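Side-chain contacts in aspartate aminotransferase (Rhodobacter sphaeroides, PDB 3NRA), which probably moves the amino group of L-aspartate to 2-oxoglutarate, yielding oxaloacetate and L-glutamate, with pyridoxal 5'-phosphate as cofactor: residues L117-T122 with V182-N187; P109-A114 with I216-Y221; V129-P134 with K141-F146; Q203-A208 with T232-E237. All coordinates share one frame; numbering follows the deposited sequence. Where two conformers were deposited one is given.

Contact 1. Residues L117-T122 with V182-N187; sequences LAVAAT and VFLFSN
Thr-122, which meets Val-182 across this contact, gives its hydroxyl OG1 to the carbonyl oxygen of Ala-118 in a bond of 2.7 Å. The C=O...donor angle is 138°, and the donor is tilted 23° from the carbonyl plane. The torsion explains the reach: with chi1 at 61°, OG1 sits between the backbone N and the carbonyl carbon and folds back on the residue four places earlier. The amide N of Thr-122 goes instead to Val-119 O, 3.1 Å away, so hydroxyl and amide tie the chain to two successive carbonyls. Thr-122 CB then lies 4.1 Å from Val-182 CG2, the two side chains crossing at about a right angle, and the same methyl rests against Thr-122 O at 3.6 Å. The end of helix 110-120 and the residues just after it lie against strand 182-186, one of the inner strands of the seven-stranded mixed sheet that forms the core of the large domain in fold type I pyridoxal-phosphate enzymes. Further along the strand, Leu-184 turns toward the same helix. Its CD2 meets Val-119 CG2 at 4.2 Å, a looser apolar touch, again at roughly a right angle. No hydrogen bond joins the two segments; they meet by van der Waals contact, one valine methyl resting on a carbonyl oxygen. Ile-216 of the neighbouring strand 214-218 touches both Thr-122 and Leu-184. Leu-117 touches Met-275 and Leu-278 of helix 269-282 in the same chain, and Ala-121 packs on Phe-8 of the second subunit.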
loop_
_atom_site.group_PDB
_atom_site.type_symbol
_atom_site.label_atom_id
_atom_site.label_comp_id
_atom_site.label_asym_id
_atom_site.label_seq_id
_atom_site.Cartn_x
_atom_site.Cartn_y
_atom_site.Cartn_z
ATOM N N LEU B 117 4.908 -7.140 -2.656
ATOM C CA LEU B 117 6.184 -7.185 -1.925
ATOM C C LEU B 117 6.921 -8.492 -2.210
ATOM O O LEU B 117 8.128 -8.493 -2.412
ATOM C CB LEU B 117 5.924 -7.044 -0.410
ATOM C CG LEU B 117 5.383 -5.675 0.062
ATOM C CD1 LEU B 117 5.051 -5.717 1.523
ATOM C CD2 LEU B 117 6.412 -4.560 -0.232
ATOM N N ALA B 118 6.171 -9.598 -2.227
ATOM C CA ALA B 118 6.735 -10.915 -2.440
ATOM C C ALA B 118 7.402 -11.013 -3.829
ATOM O O ALA B 118 8.521 -11.542 -3.960
ATOM C CB ALA B 118 5.657 -11.968 -2.291
ATOM N N VAL B 119 6.744 -10.471 -4.854
ATOM C CA VAL B 119 7.342 -10.464 -6.191
ATOM C C VAL B 119 8.545 -9.490 -6.222
ATOM O O VAL B 119 9.605 -9.810 -6.793
ATOM C CB VAL B 119 6.319 -10.097 -7.257
ATOM C CG1 VAL B 119 6.984 -10.028 -8.647
ATOM C CG2 VAL B 119 5.125 -11.112 -7.246
ATOM N N ALA B 120 8.395 -8.323 -5.580
ATOM C CA ALA B 120 9.494 -7.320 -5.524
ATOM C C ALA B 120 10.738 -7.886 -4.859
ATOM O O ALA B 120 11.855 -7.609 -5.294
ATOM C CB ALA B 120 9.050 -6.070 -4.794
ATOM N N ALA B 121 10.529 -8.684 -3.805
ATOM C CA ALA B 121 11.636 -9.306 -3.041
ATOM C C ALA B 121 12.277 -10.538 -3.729
ATOM O O ALA B 121 13.310 -11.036 -3.261
ATOM C CB ALA B 121 11.151 -9.672 -1.679
ATOM N N THR B 122 11.674 -11.036 -4.817
ATOM C CA THR B 122 12.119 -12.273 -5.428
ATOM C C THR B 122 12.452 -12.185 -6.935
ATOM O O THR B 122 13.163 -13.036 -7.439
ATOM C CB THR B 122 11.100 -13.413 -5.191
ATOM O OG1 THR B 122 9.832 -13.063 -5.772
ATOM C CG2 THR B 122 10.923 -13.680 -3.702
ATOM N N VAL B 182 11.717 -18.615 -9.692
ATOM C CA VAL B 182 10.503 -18.314 -8.962
ATOM C C VAL B 182 9.263 -18.925 -9.650
ATOM O O VAL B 182 9.159 -18.912 -10.890
ATOM C CB VAL B 182 10.305 -16.802 -8.825
ATOM C CG1 VAL B 182 9.009 -16.479 -7.998
ATOM C CG2 VAL B 182 11.540 -16.157 -8.203
ATOM N N PHE B 183 8.317 -19.426 -8.832
ATOM C CA PHE B 183 6.989 -19.850 -9.282
ATOM C C PHE B 183 5.921 -19.233 -8.362
ATOM O O PHE B 183 5.999 -19.371 -7.164
ATOM C CB PHE B 183 6.911 -21.378 -9.224
ATOM C CG PHE B 183 5.530 -21.952 -9.532
ATOM C CD1 PHE B 183 4.831 -21.569 -10.672
ATOM C CD2 PHE B 183 4.992 -22.961 -8.734
ATOM C CE1 PHE B 183 3.616 -22.133 -10.981
ATOM C CE2 PHE B 183 3.738 -23.497 -9.024
ATOM C CZ PHE B 183 3.060 -23.080 -10.160
ATOM N N LEU B 184 4.936 -18.550 -8.965
ATOM C CA LEU B 184 3.858 -17.856 -8.263
ATOM C C LEU B 184 2.562 -18.458 -8.748
ATOM O O LEU B 184 2.372 -18.598 -9.973
ATOM C CB LEU B 184 3.889 -16.366 -8.606
ATOM C CG LEU B 184 2.643 -15.546 -8.291
ATOM C CD1 LEU B 184 2.325 -15.524 -6.758
ATOM C CD2 LEU B 184 2.777 -14.139 -8.874
ATOM N N PHE B 185 1.690 -18.856 -7.811
ATOM C CA PHE B 185 0.378 -19.403 -8.148
ATOM C C PHE B 185 -0.646 -19.185 -7.046
ATOM O O PHE B 185 -0.282 -19.077 -5.850
ATOM C CB PHE B 185 0.486 -20.907 -8.518
ATOM C CG PHE B 185 0.629 -21.837 -7.341
ATOM C CD1 PHE B 185 1.783 -21.856 -6.589
ATOM C CD2 PHE B 185 -0.372 -22.768 -7.049
ATOM C CE1 PHE B 185 1.934 -22.746 -5.511
ATOM C CE2 PHE B 185 -0.242 -23.650 -5.974
ATOM C CZ PHE B 185 0.918 -23.638 -5.203
ATOM N N SER B 186 -1.925 -19.090 -7.446
ATOM C CA SER B 186 -3.024 -19.066 -6.499
ATOM C C SER B 186 -3.645 -20.463 -6.332
ATOM O O SER B 186 -3.779 -21.218 -7.295
ATOM C CB SER B 186 -4.110 -18.032 -6.908
ATOM O OG SER B 186 -4.764 -18.428 -8.084
ATOM N N ASN B 187 -3.986 -20.782 -5.086
ATOM C CA ASN B 187 -4.607 -22.034 -4.694
ATOM C C ASN B 187 -5.560 -21.756 -3.522
ATOM O O ASN B 187 -5.096 -21.475 -2.443
ATOM C CB ASN B 187 -3.554 -23.042 -4.244
ATOM C CG ASN B 187 -4.142 -24.394 -3.969
ATOM O OD1 ASN B 187 -5.210 -24.720 -4.472
ATOM N ND2 ASN B 187 -3.464 -25.186 -3.154
#

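Contact 2. Residues P109-A114 with I216-Y221; sequences PGTQGA and IADQLY
This is a buried van der Waals contact, without hydrogen bonds across it, between Thr-111 in the first turn of helix 110-120 and the end of strand 214-218 with the loop that follows, beside the cofactor site of the fold type I large domain. Thr-111 supplies all the touches on its side. Its OG1 lies 3.4 Å from Leu-220 CD2, with Thr-111 CB 3.8 Å from the same methyl. Its other branch, CG2, stands anti to the backbone N and reaches Asp-218 OD1 at 3.8 Å. That oxygen also accepts a weak bond from Leu-220 N, 3.3 Å long and bent to 147°, which completes an Asx turn and links Asp-218 with Leu-220. The second carboxylate oxygen, OD2, is hydrogen-bonded to N1 of the modified residue LLP at position 253, the cofactor joined to its lysine. At the other end of that cofactor, the backbone N atoms of Thr-111 and Gln-112 bind its phosphate oxygens OP2 and OP3. Leu-220 CD2 offers OG1 no hydrogen-bond partner and Thr-111 CG2 offers none to OD1, so the elements that hold phosphate and ring meet here by van der Waals contact alone.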
loop_
_atom_site.group_PDB
_atom_site.type_symbol
_atom_site.label_atom_id
_atom_site.label_comp_id
_atom_site.label_asym_id
_atom_site.label_seq_id
_atom_site.Cartn_x
_atom_site.Cartn_y
_atom_site.Cartn_z
ATOM N N PRO B 109 -0.820 -4.381 3.446
ATOM C CA PRO B 109 -2.058 -3.772 2.938
ATOM C C PRO B 109 -2.775 -4.695 1.933
ATOM O O PRO B 109 -2.547 -4.611 0.709
ATOM C CB PRO B 109 -1.589 -2.473 2.294
ATOM C CG PRO B 109 -0.096 -2.684 2.020
ATOM C CD PRO B 109 0.390 -3.620 3.049
ATOM N N GLY B 110 -3.624 -5.579 2.471
ATOM C CA GLY B 110 -4.286 -6.594 1.676
ATOM C C GLY B 110 -3.315 -7.710 1.354
ATOM O O GLY B 110 -2.087 -7.597 1.603
ATOM N N THR B 111 -3.855 -8.809 0.866
ATOM C CA THR B 111 -3.046 -9.847 0.276
ATOM C C THR B 111 -2.406 -9.330 -1.020
ATOM O O THR B 111 -1.302 -9.786 -1.401
ATOM C CB THR B 111 -3.871 -11.135 0.027
ATOM O OG1 THR B 111 -4.292 -11.647 1.271
ATOM C CG2 THR B 111 -3.061 -12.197 -0.653
ATOM N N GLN B 112 -3.062 -8.364 -1.693
ATOM C CA GLN B 112 -2.400 -7.670 -2.827
ATOM C C GLN B 112 -1.088 -7.035 -2.368
ATOM O O GLN B 112 -0.077 -7.140 -3.056
ATOM C CB GLN B 112 -3.311 -6.587 -3.450
ATOM C CG GLN B 112 -2.767 -5.979 -4.760
ATOM C CD GLN B 112 -2.571 -7.039 -5.860
ATOM O OE1 GLN B 112 -3.462 -7.854 -6.108
ATOM N NE2 GLN B 112 -1.409 -7.011 -6.524
ATOM N N GLY B 113 -1.128 -6.367 -1.203
ATOM C CA GLY B 113 0.075 -5.788 -0.593
ATOM C C GLY B 113 1.194 -6.808 -0.429
ATOM O O GLY B 113 2.336 -6.543 -0.805
ATOM N N ALA B 114 0.841 -7.983 0.087
ATOM C CA ALA B 114 1.773 -9.059 0.249
ATOM C C ALA B 114 2.326 -9.574 -1.086
ATOM O O ALA B 114 3.547 -9.851 -1.200
ATOM C CB ALA B 114 1.132 -10.198 1.040
ATOM N N ILE B 216 5.874 -18.711 -4.314
ATOM C CA ILE B 216 4.903 -17.838 -3.639
ATOM C C ILE B 216 3.544 -18.480 -3.826
ATOM O O ILE B 216 3.060 -18.565 -4.943
ATOM C CB ILE B 216 4.889 -16.424 -4.279
ATOM C CG1 ILE B 216 6.304 -15.800 -4.273
ATOM C CG2 ILE B 216 3.854 -15.498 -3.582
ATOM C CD1 ILE B 216 6.480 -14.635 -5.305
ATOM N N ALA B 217 2.974 -19.025 -2.761
ATOM C CA ALA B 217 1.669 -19.686 -2.830
ATOM C C ALA B 217 0.584 -18.733 -2.314
ATOM O O ALA B 217 0.581 -18.359 -1.140
ATOM C CB ALA B 217 1.679 -20.958 -2.021
ATOM N N ASP B 218 -0.290 -18.290 -3.225
ATOM C CA ASP B 218 -1.342 -17.327 -2.900
ATOM C C ASP B 218 -2.629 -18.112 -2.518
ATOM O O ASP B 218 -3.407 -18.553 -3.384
ATOM C CB ASP B 218 -1.568 -16.380 -4.100
ATOM C CG ASP B 218 -2.547 -15.247 -3.795
ATOM O OD1 ASP B 218 -3.277 -15.339 -2.801
ATOM O OD2 ASP B 218 -2.592 -14.272 -4.582
ATOM N N GLN B 219 -2.839 -18.248 -1.212
ATOM C CA GLN B 219 -3.904 -19.057 -0.655
ATOM C C GLN B 219 -5.007 -18.201 -0.104
ATOM O O GLN B 219 -5.717 -18.599 0.850
ATOM C CB GLN B 219 -3.332 -19.977 0.424
ATOM C CG GLN B 219 -2.067 -20.779 -0.033
ATOM C CD GLN B 219 -1.704 -21.924 0.933
ATOM O OE1 GLN B 219 -0.945 -22.836 0.581
ATOM N NE2 GLN B 219 -2.276 -21.886 2.151
ATOM N N LEU B 220 -5.214 -17.055 -0.749
ATOM C CA LEU B 220 -6.176 -16.036 -0.303
ATOM C C LEU B 220 -7.526 -16.608 0.064
ATOM O O LEU B 220 -8.109 -16.223 1.101
ATOM C CB LEU B 220 -6.371 -14.996 -1.398
ATOM C CG LEU B 220 -7.301 -13.791 -1.124
ATOM C CD1 LEU B 220 -8.793 -14.152 -1.411
ATOM C CD2 LEU B 220 -7.107 -13.201 0.292
ATOM N N TYR B 221 -8.068 -17.476 -0.797
ATOM C CA TYR B 221 -9.442 -17.950 -0.601
ATOM C C TYR B 221 -9.504 -19.400 -0.031
ATOM O O TYR B 221 -10.568 -20.032 -0.029
ATOM C CB TYR B 221 -10.243 -17.821 -1.926
ATOM C CG TYR B 221 -11.518 -16.997 -1.847
ATOM C CD1 TYR B 221 -12.349 -17.045 -0.740
ATOM C CD2 TYR B 221 -11.923 -16.198 -2.924
ATOM C CE1 TYR B 221 -13.557 -16.347 -0.713
ATOM C CE2 TYR B 221 -13.099 -15.454 -2.868
ATOM C CZ TYR B 221 -13.911 -15.545 -1.776
ATOM O OH TYR B 221 -15.108 -14.809 -1.731
#

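Contact 3. Residues V129-P134 with K141-F146; sequences VAIVQP and KLVEFF
Val-143 takes the largest share of this contact, pushing both of its methyls from helix 137-145 toward strand 128-133, where Val-129 and Ile-131 receive them. CG2 is the busier branch. It meets Val-129 CG1 at 3.6 Å and Ile-131 CD1 at 3.7 Å, the side chains approaching tip to tip in both cases, so that one methyl sits against two residues on the same face of the strand, with Ala-130 between them in sequence. The other branch, CG1, lies 3.9 Å from Val-129 CG2. Val-129 is therefore engaged through both methyls, CG1 against CG2 and CG2 chiefly against CG1, and its CB comes within 3.8 Å of Val-143 CG2. Ile-131 uses its longer arm: chi1 of -65° sets CG1 anti to the carbonyl carbon and chi2 of -64° folds CD1 round to meet the valine, so that CG1 as well as CD1 is within van der Waals range of it. Everything that touches is aliphatic, and the three residues are buried. Ala-130 faces away and packs on Phe-183 of strand 182-186 and Val-153 of strand 149-154. On the helix, Leu-142 turns to helix 110-120, touching Leu-115 and Val-119, and it also meets Ile-281 of the second subunit; Phe-145 packs on Leu-278 of that subunit. Six residues separate the two segments, so the contact closes a short connection. Strand 128-133 and strand 149-154 are parallel neighbours in the sheet, and helix 137-145 links them: this is the first strand and the helix of a classic beta-alpha-beta crossover.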
loop_
_atom_site.group_PDB
_atom_site.type_symbol
_atom_site.label_atom_id
_atom_site.label_comp_id
_atom_site.label_asym_id
_atom_site.label_seq_id
_atom_site.Cartn_x
_atom_site.Cartn_y
_atom_site.Cartn_z
ATOM N N VAL B 129 10.271 -16.226 -14.471
ATOM C CA VAL B 129 9.278 -16.517 -13.456
ATOM C C VAL B 129 8.190 -17.370 -14.056
ATOM O O VAL B 129 7.627 -16.990 -15.072
ATOM C CB VAL B 129 8.640 -15.213 -12.907
ATOM C CG1 VAL B 129 7.694 -15.537 -11.748
ATOM C CG2 VAL B 129 9.733 -14.211 -12.484
ATOM N N ALA B 130 7.929 -18.542 -13.455
ATOM C CA ALA B 130 6.830 -19.431 -13.878
ATOM C C ALA B 130 5.501 -18.876 -13.373
ATOM O O ALA B 130 5.342 -18.632 -12.167
ATOM C CB ALA B 130 7.041 -20.858 -13.346
ATOM N N ILE B 131 4.570 -18.660 -14.296
ATOM C CA ILE B 131 3.236 -18.102 -13.980
ATOM C C ILE B 131 2.215 -19.008 -14.633
ATOM O O ILE B 131 2.399 -19.428 -15.789
ATOM C CB ILE B 131 3.083 -16.660 -14.534
ATOM C CG1 ILE B 131 4.072 -15.700 -13.825
ATOM C CG2 ILE B 131 1.608 -16.145 -14.445
ATOM C CD1 ILE B 131 3.822 -15.537 -12.371
ATOM N N VAL B 132 1.170 -19.352 -13.884
ATOM C CA VAL B 132 0.098 -20.200 -14.388
ATOM C C VAL B 132 -0.862 -19.385 -15.281
ATOM O O VAL B 132 -1.091 -18.210 -15.036
ATOM C CB VAL B 132 -0.704 -20.823 -13.215
ATOM C CG1 VAL B 132 -1.864 -21.739 -13.747
ATOM C CG2 VAL B 132 0.240 -21.616 -12.274
ATOM N N GLN B 133 -1.382 -20.025 -16.321
ATOM C CA GLN B 133 -2.416 -19.465 -17.185
ATOM C C GLN B 133 -3.600 -20.446 -17.245
ATOM O O GLN B 133 -3.419 -21.598 -17.602
ATOM C CB GLN B 133 -1.852 -19.248 -18.601
ATOM C CG GLN B 133 -0.709 -18.263 -18.661
ATOM C CD GLN B 133 -0.317 -17.920 -20.066
ATOM O OE1 GLN B 133 -0.223 -18.788 -20.916
ATOM N NE2 GLN B 133 -0.072 -16.644 -20.319
ATOM N N PRO B 134 -4.797 -20.018 -16.837
ATOM C CA PRO B 134 -5.184 -18.755 -16.249
ATOM C C PRO B 134 -4.795 -18.633 -14.787
ATOM O O PRO B 134 -4.732 -19.652 -14.061
ATOM C CB PRO B 134 -6.688 -18.777 -16.394
ATOM C CG PRO B 134 -7.020 -20.221 -16.287
ATOM C CD PRO B 134 -5.976 -20.874 -17.064
ATOM N N LYS B 141 1.372 -9.050 -14.571
ATOM C CA LYS B 141 1.693 -7.619 -14.554
ATOM C C LYS B 141 2.817 -7.317 -13.565
ATOM O O LYS B 141 3.620 -6.426 -13.791
ATOM C CB LYS B 141 0.448 -6.777 -14.196
ATOM C CG LYS B 141 -0.620 -6.754 -15.247
ATOM C CD LYS B 141 -1.803 -5.890 -14.808
ATOM C CE LYS B 141 -2.832 -5.716 -15.942
ATOM N N LEU B 142 2.825 -8.030 -12.439
ATOM C CA LEU B 142 3.883 -7.889 -11.466
ATOM C C LEU B 142 5.232 -8.348 -11.998
ATOM O O LEU B 142 6.236 -7.612 -11.883
ATOM C CB LEU B 142 3.543 -8.648 -10.205
ATOM C CG LEU B 142 2.560 -7.918 -9.302
ATOM C CD1 LEU B 142 2.065 -8.859 -8.251
ATOM C CD2 LEU B 142 3.225 -6.686 -8.674
ATOM N N VAL B 143 5.264 -9.536 -12.602
ATOM C CA VAL B 143 6.499 -10.058 -13.202
ATOM C C VAL B 143 7.051 -9.081 -14.226
ATOM O O VAL B 143 8.225 -8.748 -14.206
ATOM C CB VAL B 143 6.292 -11.468 -13.851
ATOM C CG1 VAL B 143 7.483 -11.850 -14.632
ATOM C CG2 VAL B 143 6.008 -12.548 -12.724
ATOM N N GLU B 144 6.182 -8.553 -15.055
ATOM C CA GLU B 144 6.625 -7.712 -16.134
ATOM C C GLU B 144 7.006 -6.276 -15.666
ATOM O O GLU B 144 7.963 -5.699 -16.187
ATOM C CB GLU B 144 5.608 -7.754 -17.304
ATOM C CG GLU B 144 5.824 -9.096 -18.150
ATOM C CD GLU B 144 4.734 -9.418 -19.184
ATOM O OE1 GLU B 144 3.707 -8.706 -19.242
ATOM O OE2 GLU B 144 4.934 -10.418 -19.945
ATOM N N PHE B 145 6.369 -5.791 -14.601
ATOM C CA PHE B 145 6.749 -4.528 -13.993
ATOM C C PHE B 145 8.159 -4.556 -13.407
ATOM O O PHE B 145 8.898 -3.578 -13.506
ATOM C CB PHE B 145 5.790 -4.155 -12.885
ATOM C CG PHE B 145 6.078 -2.808 -12.276
ATOM C CD1 PHE B 145 5.935 -1.658 -13.025
ATOM C CD2 PHE B 145 6.523 -2.694 -10.973
ATOM C CE1 PHE B 145 6.191 -0.406 -12.456
ATOM C CE2 PHE B 145 6.803 -1.436 -10.422
ATOM C CZ PHE B 145 6.638 -0.312 -11.169
ATOM N N PHE B 146 8.539 -5.683 -12.815
ATOM C CA PHE B 146 9.888 -5.845 -12.339
ATOM C C PHE B 146 10.870 -6.366 -13.448
ATOM O O PHE B 146 11.992 -6.777 -13.154
ATOM C CB PHE B 146 9.887 -6.694 -11.065
ATOM C CG PHE B 146 9.312 -5.961 -9.859
ATOM C CD1 PHE B 146 10.033 -4.931 -9.242
ATOM C CD2 PHE B 146 8.063 -6.246 -9.392
ATOM C CE1 PHE B 146 9.489 -4.225 -8.169
ATOM C CE2 PHE B 146 7.518 -5.542 -8.322
ATOM C CZ PHE B 146 8.239 -4.533 -7.717
#

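Contact 4. Residues Q203-A208 with T232-E237; sequences QIAALA and THLRAE
Ala-205 in the middle of helix 198-211 and Leu-234 at the start of a short 3-10 turn bring the two backbones to 6.4 Å between their CA atoms. The turn, residues 234-236, carries bonds from Ala-236 N to His-233 O and from Glu-237 N to Leu-234 O, both 3.0 Å. It belongs to the loop between strands 214-218 and 245-249 of the large-domain sheet of a fold type I enzyme. The helix packs on that sheet through Ala-208, which touches Val-215; Leu-234 touches the same residue from the loop. With its CG anti to the backbone N (chi1 -172°), Leu-234 extends toward the helix and spreads its two methyls there. It was modelled in two conformers, so its distances hold for one of them. In that one, CD1 meets Ala-205 CB at 3.6 Å and Ile-204 CG2 at 3.8 Å, while CD2 lies against the same isoleucine methyl at 3.9 Å. Ile-204 and Leu-234 cross at about a right angle. Arg-235 points the other way and hydrogen-bonds Thr-95 OG1 through NH1 and Pro-98 O through NH2. His-233 meets the rings of Phe-94 and Tyr-231 edge-to-face. Helix 198-211 has a neighbour too, since Ile-204 touches Leu-172 and Leu-207 touches Phe-176 of helix 169-177. Glu-237 joins the contact by its aliphatic root, chi1 of -72° placing CG; Ala-205 CB lies 3.5 Å from Glu-237 CB and 3.7 Å from its CG.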
loop_
_atom_site.group_PDB
_atom_site.type_symbol
_atom_site.label_atom_id
_atom_site.label_comp_id
_atom_site.label_asym_id
_atom_site.label_seq_id
_atom_site.Cartn_x
_atom_site.Cartn_y
_atom_site.Cartn_z
ATOM N N GLN B 203 4.321 -32.584 -6.178
ATOM C CA GLN B 203 5.215 -32.451 -7.320
ATOM C C GLN B 203 5.718 -31.028 -7.465
ATOM O O GLN B 203 6.861 -30.827 -7.833
ATOM C CB GLN B 203 4.548 -32.939 -8.628
ATOM C CG GLN B 203 5.516 -32.995 -9.894
ATOM C CD GLN B 203 6.630 -34.051 -9.780
ATOM O OE1 GLN B 203 6.807 -34.684 -8.736
ATOM N NE2 GLN B 203 7.371 -34.245 -10.869
ATOM N N ILE B 204 4.872 -30.043 -7.145
ATOM C CA ILE B 204 5.314 -28.648 -7.149
ATOM C C ILE B 204 6.403 -28.477 -6.109
ATOM O O ILE B 204 7.422 -27.871 -6.382
ATOM C CB ILE B 204 4.157 -27.639 -6.859
ATOM C CG1 ILE B 204 3.266 -27.450 -8.113
ATOM C CG2 ILE B 204 4.729 -26.271 -6.416
ATOM C CD1 ILE B 204 1.931 -26.789 -7.825
ATOM N N ALA B 205 6.186 -29.023 -4.916
ATOM C CA ALA B 205 7.179 -28.962 -3.871
ATOM C C ALA B 205 8.490 -29.630 -4.298
ATOM O O ALA B 205 9.565 -29.070 -4.077
ATOM C CB ALA B 205 6.641 -29.616 -2.568
ATOM N N ALA B 206 8.395 -30.827 -4.882
ATOM C CA ALA B 206 9.586 -31.592 -5.303
ATOM C C ALA B 206 10.343 -30.883 -6.424
ATOM O O ALA B 206 11.578 -30.816 -6.406
ATOM C CB ALA B 206 9.191 -33.050 -5.733
ATOM N N LEU B 207 9.615 -30.328 -7.388
ATOM C CA LEU B 207 10.271 -29.627 -8.514
ATOM C C LEU B 207 10.991 -28.366 -8.025
ATOM O O LEU B 207 12.148 -28.138 -8.371
ATOM C CB LEU B 207 9.275 -29.283 -9.617
ATOM C CG LEU B 207 8.767 -30.458 -10.465
ATOM C CD1 LEU B 207 7.569 -30.001 -11.295
ATOM C CD2 LEU B 207 9.875 -31.070 -11.350
ATOM N N ALA B 208 10.334 -27.603 -7.150
ATOM C CA ALA B 208 10.946 -26.392 -6.577
ATOM C C ALA B 208 12.230 -26.703 -5.801
ATOM O O ALA B 208 13.246 -25.997 -5.956
ATOM C CB ALA B 208 9.948 -25.634 -5.690
ATOM N N THR B 232 -4.374 -28.961 0.128
ATOM C CA THR B 232 -3.020 -29.297 0.537
ATOM C C THR B 232 -2.140 -28.028 0.522
ATOM O O THR B 232 -2.072 -27.306 -0.493
ATOM C CB THR B 232 -2.430 -30.344 -0.402
ATOM O OG1 THR B 232 -3.389 -31.376 -0.602
ATOM C CG2 THR B 232 -1.151 -30.945 0.167
ATOM N N HIS B 233 -1.457 -27.781 1.641
ATOM C CA HIS B 233 -0.628 -26.600 1.808
ATOM C C HIS B 233 0.798 -26.896 1.398
ATOM O O HIS B 233 1.498 -27.648 2.071
ATOM C CB HIS B 233 -0.659 -26.150 3.264
ATOM C CG HIS B 233 -2.011 -25.752 3.739
ATOM N ND1 HIS B 233 -2.459 -24.448 3.688
ATOM C CD2 HIS B 233 -3.004 -26.472 4.318
ATOM C CE1 HIS B 233 -3.690 -24.388 4.171
ATOM N NE2 HIS B 233 -4.043 -25.600 4.571
ATOM N N LEU B 234 1.242 -26.256 0.316
ATOM C CA LEU B 234 2.627 -26.421 -0.195
ATOM C C LEU B 234 3.670 -26.291 0.900
ATOM O O LEU B 234 4.613 -27.053 0.938
ATOM C CB LEU B 234 2.925 -25.390 -1.300
ATOM C CG LEU B 234 4.267 -25.586 -2.027
ATOM C CD1 LEU B 234 4.276 -26.922 -2.734
ATOM C CD2 LEU B 234 4.536 -24.444 -3.022
ATOM N N ARG B 235 3.478 -25.323 1.801
ATOM C CA ARG B 235 4.485 -25.008 2.852
ATOM C C ARG B 235 4.695 -26.098 3.890
ATOM O O ARG B 235 5.666 -26.045 4.626
ATOM C CB ARG B 235 4.116 -23.689 3.580
ATOM C CG ARG B 235 2.978 -23.803 4.599
ATOM C CD ARG B 235 2.584 -22.398 5.121
ATOM N NE ARG B 235 3.744 -21.759 5.727
ATOM C CZ ARG B 235 4.137 -21.902 6.987
ATOM N NH1 ARG B 235 3.384 -22.554 7.887
ATOM N NH2 ARG B 235 5.296 -21.347 7.372
ATOM N N ALA B 236 3.743 -27.028 3.988
ATOM C CA ALA B 236 3.842 -28.186 4.857
ATOM C C ALA B 236 4.410 -29.431 4.163
ATOM O O ALA B 236 4.646 -30.435 4.826
ATOM C CB ALA B 236 2.453 -28.510 5.478
ATOM N N GLU B 237 4.651 -29.379 2.850
ATOM C CA GLU B 237 5.255 -30.567 2.126
ATOM C C GLU B 237 6.659 -30.931 2.623
ATOM O O GLU B 237 7.517 -30.085 2.732
ATOM C CB GLU B 237 5.311 -30.312 0.618
ATOM C CG GLU B 237 3.992 -30.346 -0.059
ATOM C CD GLU B 237 3.335 -31.718 -0.042
ATOM O OE1 GLU B 237 4.051 -32.751 -0.172
ATOM O OE2 GLU B 237 2.104 -31.764 0.130
#

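Overall arrangement
Contacts 1, 2 and 3 all reach one sheet and the second subunit. The centre of contact 1 is about 9 Å from those of contacts 2 and 3, and probable backbone hydrogen bonds connect them: Phe-185 O lies 2.7 Å from Asp-218 N, and Val-182 O 2.9 Å from Ala-130 N. Contacts 1 and 2 share helix 110-120, whose beginning serves the cofactor. Contact 4 lies on the other face of the sheet from contact 1, where Phe-183 CE2 meets Ile-204 CG2 at 3.9 Å, while Val-182 and Leu-184 face 117-122. Its link to contact 2 is polar, Gln-219 NE2 to His-233 ND1 at 3.0 Å. Contacts 3 and 4 do not touch.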